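Local coordinates for protein probable ss-1,3-N-acetylglucosaminyltransferase (PDB 6H21) that is probably a glycosyltransferase of family 2 with the GT-A fold, which here holds manganese and uridine-diphosphate-N-acetylglucosamine, at residues 37-47 against 110-121. Sequence-based numbering, arbitrary orientation.
Sequences RTISSVLNQTM and DSDDLLHERALE. With MN (manganese (II) ion), chain Y; MN (manganese (II) ion), chain Z; UD1 (uridine-diphosphate-N-acetylglucosamine), chain X.
Gln45 grips the turn 116-119 and the start of helix 119-129, a place suited to an amide, which both donates and accepts. Gln45 OE1 takes an almost straight bond from Leu120 N (3.0 Å, 176°), and a water also donates to it. Gln45 NE2 gives one hydrogen to His116 O (2.9 Å) and the other to Ser41 O, both nearly in the amide plane, which fixes the group's rotation; the bend at chi2 (-64°) turns the amide back to Ser41. Thr46 N bonds to Glu117 O (2.8 Å).

Small hydroxyl residues suit the close approach of helix 35-43. Ser41 OG accepts from Leu115 N (3.0 Å) and donates to Thr38 O, while Thr38 OG1 lies 2.7 Å from Asp113 O. Apolar ends meet where Val42 touches Leu115 and Met47 touches Leu120. Leu114 CD1 sits over the Arg37 guanidinium, whose NH1 forms a salt bridge with Glu142.

In the turn 110-113 beside Thr38, part of a probable DxD motif, Asp112 chelates one manganese with both carboxylate oxygens, and its OD2 also binds the second; Asp110 accepts from the ligand's O4'. Strand 114-115 pairs antiparallel with strand 222-225, while Ile39, pointing away from 110-121, meets Met26 of strand 22-28 and Ile56 of strand 52-58.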
ATOM      1  N   ARG C  37       1.665   7.553  53.255  1.00 53.13           N
ATOM      2  CA  ARG C  37       0.503   8.187  52.675  1.00 49.42           C
ATOM      3  C   ARG C  37      -0.496   7.151  52.148  1.00 45.70           C
ATOM      4  O   ARG C  37      -1.690   7.299  52.353  1.00 44.22           O
ATOM      5  CB  ARG C  37       0.913   9.112  51.530  1.00 48.86           C
ATOM      6  CG  ARG C  37      -0.228   9.975  51.022  1.00 48.30           C
ATOM      7  CD  ARG C  37       0.243  10.973  49.989  1.00 48.43           C
ATOM      8  NE  ARG C  37       0.694  10.352  48.752  1.00 47.27           N
ATOM      9  CZ  ARG C  37       0.764  10.990  47.589  1.00 47.29           C
ATOM     10  NH1 ARG C  37       0.358  12.246  47.496  1.00 47.78           N
ATOM     11  NH2 ARG C  37       1.230  10.369  46.520  1.00 46.61           N
ATOM     12  N   THR C  38       0.007   6.133  51.442  1.00 43.37           N
ATOM     13  CA  THR C  38      -0.829   5.088  50.840  1.00 41.65           C
ATOM     14  C   THR C  38      -1.460   4.246  51.955  1.00 40.87           C
ATOM     15  O   THR C  38      -2.647   3.945  51.906  1.00 39.98           O
ATOM     16  CB  THR C  38      -0.033   4.213  49.861  1.00 40.90           C
ATOM     17  OG1 THR C  38       0.345   5.006  48.732  1.00 40.58           O
ATOM     18  CG2 THR C  38      -0.807   3.001  49.398  1.00 40.02           C
ATOM     19  N   ILE C  39      -0.656   3.876  52.959  1.00 40.99           N
ATOM     20  CA  ILE C  39      -1.157   3.054  54.049  1.00 40.76           C
ATOM     21  C   ILE C  39      -2.261   3.822  54.785  1.00 40.44           C
ATOM     22  O   ILE C  39      -3.299   3.246  55.112  1.00 39.71           O
ATOM     23  CB  ILE C  39      -0.026   2.594  54.988  1.00 41.46           C
ATOM     24  CG1 ILE C  39       0.889   1.594  54.284  1.00 41.67           C
ATOM     25  CG2 ILE C  39      -0.595   2.010  56.276  1.00 41.48           C
ATOM     26  CD1 ILE C  39       2.126   1.237  55.070  1.00 42.75           C
ATOM     27  N   SER C  40      -2.015   5.111  55.059  1.00 40.87           N
ATOM     28  CA  SER C  40      -2.982   5.965  55.754  1.00 41.00           C
ATOM     29  C   SER C  40      -4.316   6.012  54.988  1.00 40.23           C
ATOM     30  O   SER C  40      -5.391   6.032  55.602  1.00 40.21           O
ATOM     31  CB  SER C  40      -2.422   7.345  55.969  1.00 41.92           C
ATOM     32  OG  SER C  40      -1.243   7.308  56.775  1.00 42.75           O
ATOM     33  N   SER C  41      -4.249   6.026  53.649  1.00 39.61           N
ATOM     34  CA  SER C  41      -5.461   6.054  52.827  1.00 39.14           C
ATOM     35  C   SER C  41      -6.264   4.759  53.012  1.00 38.64           C
ATOM     36  O   SER C  41      -7.483   4.787  52.895  1.00 38.64           O
ATOM     37  CB  SER C  41      -5.165   6.350  51.363  1.00 38.86           C
ATOM     38  OG  SER C  41      -4.839   5.177  50.626  1.00 38.06           O
ATOM     39  N   VAL C  42      -5.590   3.641  53.303  1.00 38.37           N
ATOM     40  CA  VAL C  42      -6.290   2.370  53.545  1.00 38.39           C
ATOM     41  C   VAL C  42      -6.828   2.304  54.980  1.00 39.08           C
ATOM     42  O   VAL C  42      -7.918   1.769  55.217  1.00 39.08           O
ATOM     43  CB  VAL C  42      -5.410   1.145  53.260  1.00 38.17           C
ATOM     44  CG1 VAL C  42      -6.164  -0.152  53.539  1.00 38.12           C
ATOM     45  CG2 VAL C  42      -4.887   1.163  51.840  1.00 37.78           C
ATOM     46  N   LEU C  43      -6.066   2.821  55.947  1.00 39.75           N
ATOM     47  CA  LEU C  43      -6.472   2.715  57.344  1.00 40.53           C
ATOM     48  C   LEU C  43      -7.603   3.699  57.683  1.00 41.31           C
ATOM     49  O   LEU C  43      -8.323   3.463  58.658  1.00 41.54           O
ATOM     50  CB  LEU C  43      -5.253   2.899  58.252  1.00 40.98           C
ATOM     51  CG  LEU C  43      -4.245   1.753  58.185  1.00 40.92           C
ATOM     52  CD1 LEU C  43      -3.169   1.915  59.240  1.00 41.75           C
ATOM     53  CD2 LEU C  43      -4.930   0.403  58.332  1.00 40.75           C
ATOM     54  N   ASN C  44      -7.797   4.741  56.861  1.00 41.86           N
ATOM     55  CA  ASN C  44      -8.819   5.782  57.101  1.00 42.90           C
ATOM     56  C   ASN C  44     -10.056   5.532  56.217  1.00 42.63           C
ATOM     57  O   ASN C  44     -10.648   6.455  55.664  1.00 44.09           O
ATOM     58  CB  ASN C  44      -8.223   7.184  56.914  1.00 43.89           C
ATOM     59  CG  ASN C  44      -7.140   7.512  57.929  1.00 45.42           C
ATOM     60  OD1 ASN C  44      -7.126   6.986  59.048  1.00 46.45           O
ATOM     61  ND2 ASN C  44      -6.225   8.404  57.570  1.00 46.71           N
ATOM     62  N   GLN C  45     -10.518   4.287  56.149  1.00 41.87           N
ATOM     63  CA  GLN C  45     -11.718   3.957  55.365  1.00 41.56           C
ATOM     64  C   GLN C  45     -12.980   4.194  56.205  1.00 42.40           C
ATOM     65  O   GLN C  45     -12.951   4.092  57.427  1.00 42.63           O
ATOM     66  CB  GLN C  45     -11.663   2.503  54.891  1.00 40.76           C
ATOM     67  CG  GLN C  45     -10.656   2.266  53.778  1.00 39.97           C
ATOM     68  CD  GLN C  45     -11.031   3.024  52.527  1.00 39.82           C
ATOM     69  OE1 GLN C  45     -12.113   2.834  51.972  1.00 39.64           O
ATOM     70  NE2 GLN C  45     -10.141   3.901  52.089  1.00 39.39           N
ATOM     71  N   THR C  46     -14.104   4.467  55.534  1.00 42.64           N
ATOM     72  CA  THR C  46     -15.397   4.547  56.207  1.00 43.44           C
ATOM     73  C   THR C  46     -15.878   3.162  56.641  1.00 43.62           C
ATOM     74  O   THR C  46     -16.637   3.061  57.589  1.00 44.10           O
ATOM     75  CB  THR C  46     -16.460   5.199  55.326  1.00 43.81           C
ATOM     76  OG1 THR C  46     -16.545   4.443  54.116  1.00 43.78           O
ATOM     77  CG2 THR C  46     -16.131   6.648  55.057  1.00 44.18           C
ATOM     78  N   MET C  47     -15.441   2.108  55.940  1.00 43.36           N
ATOM     79  CA  MET C  47     -15.739   0.741  56.345  1.00 43.69           C
ATOM     80  C   MET C  47     -15.183   0.500  57.753  1.00 44.11           C
ATOM     81  O   MET C  47     -14.088   0.950  58.081  1.00 43.50           O
ATOM     82  CB  MET C  47     -15.137  -0.299  55.400  1.00 43.03           C
ATOM     83  CG  MET C  47     -15.371  -1.731  55.857  1.00 43.44           C
ATOM     84  SD  MET C  47     -14.906  -2.959  54.608  1.00 43.19           S
ATOM     85  CE  MET C  47     -16.254  -2.761  53.448  1.00 43.27           C
ATOM     86  N   ASP C 110      -1.812  -0.679  44.505  1.00 35.90           N
ATOM     87  CA  ASP C 110      -0.382  -0.462  44.306  1.00 36.41           C
ATOM     88  C   ASP C 110       0.111   0.502  45.395  1.00 37.05           C
ATOM     89  O   ASP C 110      -0.647   1.379  45.859  1.00 36.97           O
ATOM     90  CB  ASP C 110      -0.088  -0.020  42.869  1.00 36.13           C
ATOM     91  CG  ASP C 110      -0.341  -1.107  41.835  1.00 35.68           C
ATOM     92  OD1 ASP C 110      -0.496  -2.293  42.232  1.00 35.71           O
ATOM     93  OD2 ASP C 110      -0.368  -0.771  40.634  1.00 35.53           O
ATOM     94  N   SER C 111       1.379   0.316  45.783  1.00 37.83           N
ATOM     95  CA  SER C 111       2.017   0.943  46.935  1.00 38.78           C
ATOM     96  C   SER C 111       2.208   2.456  46.753  1.00 38.76           C
ATOM     97  O   SER C 111       2.550   3.143  47.708  1.00 39.19           O
ATOM     98  CB  SER C 111       3.343   0.285  47.219  1.00 39.98           C
ATOM     99  OG  SER C 111       4.165   0.329  46.068  1.00 40.20           O
ATOM    100  N   ASP C 112       2.002   2.970  45.541  1.00 38.09           N
ATOM    101  CA  ASP C 112       2.176   4.393  45.267  1.00 38.67           C
ATOM    102  C   ASP C 112       0.823   5.115  45.093  1.00 38.23           C
ATOM    103  O   ASP C 112       0.806   6.326  44.924  1.00 38.95           O
ATOM    104  CB  ASP C 112       3.080   4.605  44.041  1.00 38.91           C
ATOM    105  CG  ASP C 112       2.589   3.933  42.767  1.00 38.22           C
ATOM    106  OD1 ASP C 112       1.623   3.140  42.844  1.00 37.22           O
ATOM    107  OD2 ASP C 112       3.169   4.204  41.688  1.00 38.32           O
ATOM    108  N   ASP C 113      -0.306   4.395  45.125  1.00 37.43           N
ATOM    109  CA  ASP C 113      -1.648   4.995  44.801  1.00 37.29           C
ATOM    110  C   ASP C 113      -2.421   5.282  46.103  1.00 37.53           C
ATOM    111  O   ASP C 113      -1.906   5.047  47.192  1.00 38.05           O
ATOM    112  CB  ASP C 113      -2.431   4.090  43.844  1.00 36.39           C
ATOM    113  CG  ASP C 113      -1.766   3.881  42.483  1.00 36.03           C
ATOM    114  OD1 ASP C 113      -1.018   4.774  42.051  1.00 36.53           O
ATOM    115  OD2 ASP C 113      -2.000   2.802  41.880  1.00 35.25           O
ATOM    116  N   LEU C 114      -3.634   5.835  45.990  1.00 37.52           N
ATOM    117  CA  LEU C 114      -4.435   6.293  47.144  1.00 37.89           C
ATOM    118  C   LEU C 114      -5.884   5.817  46.981  1.00 37.50           C
ATOM    119  O   LEU C 114      -6.448   5.926  45.892  1.00 37.21           O
ATOM    120  CB  LEU C 114      -4.412   7.822  47.216  1.00 38.88           C
ATOM    121  CG  LEU C 114      -3.039   8.479  47.291  1.00 39.63           C
ATOM    122  CD1 LEU C 114      -3.153   9.993  47.111  1.00 40.62           C
ATOM    123  CD2 LEU C 114      -2.367   8.140  48.611  1.00 40.01           C
ATOM    124  N   LEU C 115      -6.466   5.289  48.064  1.00 37.43           N
ATOM    125  CA  LEU C 115      -7.904   5.004  48.119  1.00 37.38           C
ATOM    126  C   LEU C 115      -8.658   6.244  48.619  1.00 38.27           C
ATOM    127  O   LEU C 115      -8.222   6.920  49.553  1.00 38.79           O
ATOM    128  CB  LEU C 115      -8.162   3.829  49.067  1.00 37.20           C
ATOM    129  CG  LEU C 115      -7.728   2.452  48.583  1.00 36.55           C
ATOM    130  CD1 LEU C 115      -8.278   1.374  49.503  1.00 36.59           C
ATOM    131  CD2 LEU C 115      -8.179   2.206  47.147  1.00 36.23           C
ATOM    132  N   HIS C 116      -9.798   6.533  47.987  1.00 38.61           N
ATOM    133  CA  HIS C 116     -10.822   7.387  48.574  1.00 39.70           C
ATOM    134  C   HIS C 116     -11.294   6.737  49.888  1.00 39.86           C
ATOM    135  O   HIS C 116     -11.363   5.521  49.997  1.00 39.09           O
ATOM    136  CB  HIS C 116     -11.936   7.597  47.541  1.00 39.95           C
ATOM    137  CG  HIS C 116     -12.896   8.680  47.873  1.00 41.07           C
ATOM    138  ND1 HIS C 116     -13.858   8.531  48.855  1.00 41.60           N
ATOM    139  CD2 HIS C 116     -13.073   9.909  47.344  1.00 41.98           C
ATOM    140  CE1 HIS C 116     -14.569   9.640  48.931  1.00 42.63           C
ATOM    141  NE2 HIS C 116     -14.112  10.496  48.001  1.00 42.84           N
ATOM    142  N   GLU C 117     -11.635   7.557  50.889  1.00 41.20           N
ATOM    143  CA  GLU C 117     -12.049   7.039  52.217  1.00 41.85           C
ATOM    144  C   GLU C 117     -13.304   6.156  52.101  1.00 41.61           C
ATOM    145  O   GLU C 117     -13.500   5.282  52.942  1.00 41.69           O
ATOM    146  CB  GLU C 117     -12.247   8.174  53.234  1.00 43.51           C
ATOM    147  CG  GLU C 117     -13.378   9.143  52.900  1.00 45.27           C
ATOM    148  CD  GLU C 117     -13.596  10.259  53.923  1.00 47.52           C
ATOM    149  OE1 GLU C 117     -12.681  10.530  54.736  1.00 49.00           O
ATOM    150  OE2 GLU C 117     -14.678  10.871  53.908  1.00 50.09           O
ATOM    151  N   ARG C 118     -14.128   6.364  51.068  1.00 41.47           N
ATOM    152  CA  ARG C 118     -15.389   5.623  50.893  1.00 41.80           C
ATOM    153  C   ARG C 118     -15.228   4.372  50.016  1.00 40.81           C
ATOM    154  O   ARG C 118     -16.210   3.612  49.855  1.00 40.87           O
ATOM    155  CB  ARG C 118     -16.453   6.515  50.251  1.00 42.93           C
ATOM    156  CG  ARG C 118     -16.856   7.710  51.098  1.00 44.28           C
ATOM    157  CD  ARG C 118     -17.919   8.541  50.403  1.00 45.71           C
ATOM    158  NE  ARG C 118     -19.107   7.721  50.179  1.00 46.56           N
ATOM    159  CZ  ARG C 118     -20.145   7.628  51.011  1.00 47.62           C
ATOM    160  NH1 ARG C 118     -20.270   8.456  52.037  1.00 48.22           N
ATOM    161  NH2 ARG C 118     -21.067   6.709  50.792  1.00 48.26           N
ATOM    162  N   ALA C 119     -14.016   4.151  49.481  1.00 39.69           N
ATOM    163  CA  ALA C 119     -13.748   3.127  48.469  1.00 39.00           C
ATOM    164  C   ALA C 119     -14.267   1.755  48.904  1.00 38.87           C
ATOM    165  O   ALA C 119     -15.082   1.172  48.206  1.00 38.79           O
ATOM    166  CB  ALA C 119     -12.272   3.060  48.140  1.00 38.27           C
ATOM    167  N   LEU C 120     -13.771   1.227  50.026  1.00 38.94           N
ATOM    168  CA  LEU C 120     -14.052  -0.171  50.358  1.00 39.23           C
ATOM    169  C   LEU C 120     -15.547  -0.347  50.655  1.00 40.24           C
ATOM    170  O   LEU C 120     -16.149  -1.303  50.190  1.00 40.30           O
ATOM    171  CB  LEU C 120     -13.190  -0.625  51.540  1.00 39.29           C
ATOM    172  CG  LEU C 120     -11.677  -0.689  51.314  1.00 38.89           C
ATOM    173  CD1 LEU C 120     -11.013  -1.472  52.435  1.00 38.99           C
ATOM    174  CD2 LEU C 120     -11.330  -1.306  49.962  1.00 38.65           C
ATOM    175  N   GLU C 121     -16.130   0.594  51.408  1.00 41.36           N
ATOM    176  CA  GLU C 121     -17.535   0.503  51.863  1.00 42.81           C
ATOM    177  C   GLU C 121     -18.484   0.565  50.656  1.00 42.49           C
ATOM    178  O   GLU C 121     -19.332  -0.306  50.503  1.00 42.84           O
ATOM    179  CB  GLU C 121     -17.845   1.594  52.894  1.00 44.46           C
ATOM    180  CG  GLU C 121     -19.282   1.574  53.417  1.00 46.67           C
ATOM    181  CD  GLU C 121     -19.634   0.557  54.501  1.00 48.42           C
ATOM    182  OE1 GLU C 121     -18.801  -0.350  54.797  1.00 49.33           O
ATOM    183  OE2 GLU C 121     -20.745   0.679  55.080  1.00 50.62           O
TER
HETATM  184 MN    MN Y 404       1.786   2.863  40.567  1.00 35.78          MN
HETATM  185 MN    MN Z 405       5.214   5.088  40.792  1.00 74.91          MN
HETATM  186  C1' UD1 X 403       1.797  -0.086  36.224  1.00 45.54           C
HETATM  187  C2' UD1 X 403       0.346  -0.063  35.736  1.00 45.67           C
HETATM  188  C3' UD1 X 403      -0.583  -0.557  36.844  1.00 44.33           C
HETATM  189  C4' UD1 X 403      -0.120  -1.931  37.323  1.00 39.81           C
HETATM  190  C5' UD1 X 403       1.375  -1.951  37.655  1.00 43.80           C
HETATM  191  C6' UD1 X 403       1.870  -3.356  38.014  1.00 43.25           C
HETATM  192  C7' UD1 X 403      -0.216   1.657  34.058  1.00 54.51           C
HETATM  193  C8' UD1 X 403      -0.630   3.090  33.850  1.00 53.03           C
HETATM  194  N2' UD1 X 403      -0.034   1.283  35.326  1.00 48.62           N
HETATM  195  O1' UD1 X 403       1.884   0.787  37.355  1.00 41.17           O
HETATM  196  O3' UD1 X 403      -1.934  -0.618  36.362  1.00 41.42           O
HETATM  197  O4' UD1 X 403      -0.866  -2.283  38.490  1.00 37.83           O
HETATM  198  O5' UD1 X 403       2.166  -1.421  36.571  1.00 39.30           O
HETATM  199  O6' UD1 X 403       1.537  -4.317  37.016  1.00 49.02           O
HETATM  200  O7' UD1 X 403      -0.066   0.888  33.123  1.00 52.28           O
HETATM  201  N1  UD1 X 403       6.447  -3.973  42.856  1.00 43.21           N
HETATM  202  C2  UD1 X 403       6.813  -5.235  43.358  1.00 36.81           C
HETATM  203  N3  UD1 X 403       8.006  -5.759  43.105  1.00 46.02           N
HETATM  204  C4  UD1 X 403       8.898  -5.101  42.375  1.00 43.77           C
HETATM  205  C5  UD1 X 403       8.579  -3.845  41.856  1.00 43.07           C
HETATM  206  C6  UD1 X 403       7.323  -3.284  42.101  1.00 39.57           C
HETATM  207  O2  UD1 X 403       6.025  -5.900  44.043  1.00 37.96           O
HETATM  208  O4  UD1 X 403      10.010  -5.642  42.186  1.00 40.89           O
HETATM  209  C1B UD1 X 403       5.103  -3.486  43.173  1.00 36.80           C
HETATM  210  C2B UD1 X 403       5.050  -2.027  43.590  1.00 37.68           C
HETATM  211  O2' UD1 X 403       5.446  -1.868  44.948  1.00 37.46           O
HETATM  212  C3B UD1 X 403       3.589  -1.696  43.333  1.00 38.10           C
HETATM  213  C4B UD1 X 403       3.215  -2.595  42.155  1.00 39.43           C
HETATM  214  O4B UD1 X 403       4.239  -3.596  42.043  1.00 38.10           O
HETATM  215  O3B UD1 X 403       2.786  -2.029  44.472  1.00 35.30           O
HETATM  216  C5B UD1 X 403       3.141  -1.840  40.840  1.00 41.26           C
HETATM  217  O5B UD1 X 403       4.281  -0.998  40.735  1.00 40.23           O
HETATM  218  PA  UD1 X 403       4.167   0.536  40.298  1.00 37.58           P
HETATM  219  O1A UD1 X 403       5.564   1.067  40.336  1.00 41.65           O
HETATM  220  O2A UD1 X 403       3.022   1.261  41.002  1.00 34.83           O
HETATM  221  O3A UD1 X 403       3.766   0.336  38.778  1.00 38.44           O
HETATM  222  PB  UD1 X 403       3.221   1.504  37.838  1.00 37.33           P
HETATM  223  O1B UD1 X 403       4.173   1.642  36.691  1.00 40.70           O
HETATM  224  O2B UD1 X 403       2.832   2.753  38.616  1.00 35.20           O
HETATM  225  O   HOH W   1       2.638   7.810  46.073  1.00 35.89           O
HETATM  226  O   HOH W   2      -8.612   7.110  52.724  1.00 40.11           O
HETATM  227  O   HOH W   3     -14.654   2.652  52.900  1.00 32.10           O
HETATM  228  O   HOH W   4      -0.136   1.774  40.116  1.00 32.76           O
HETATM  229  O   HOH W   5       0.650   4.646  40.093  1.00 33.45           O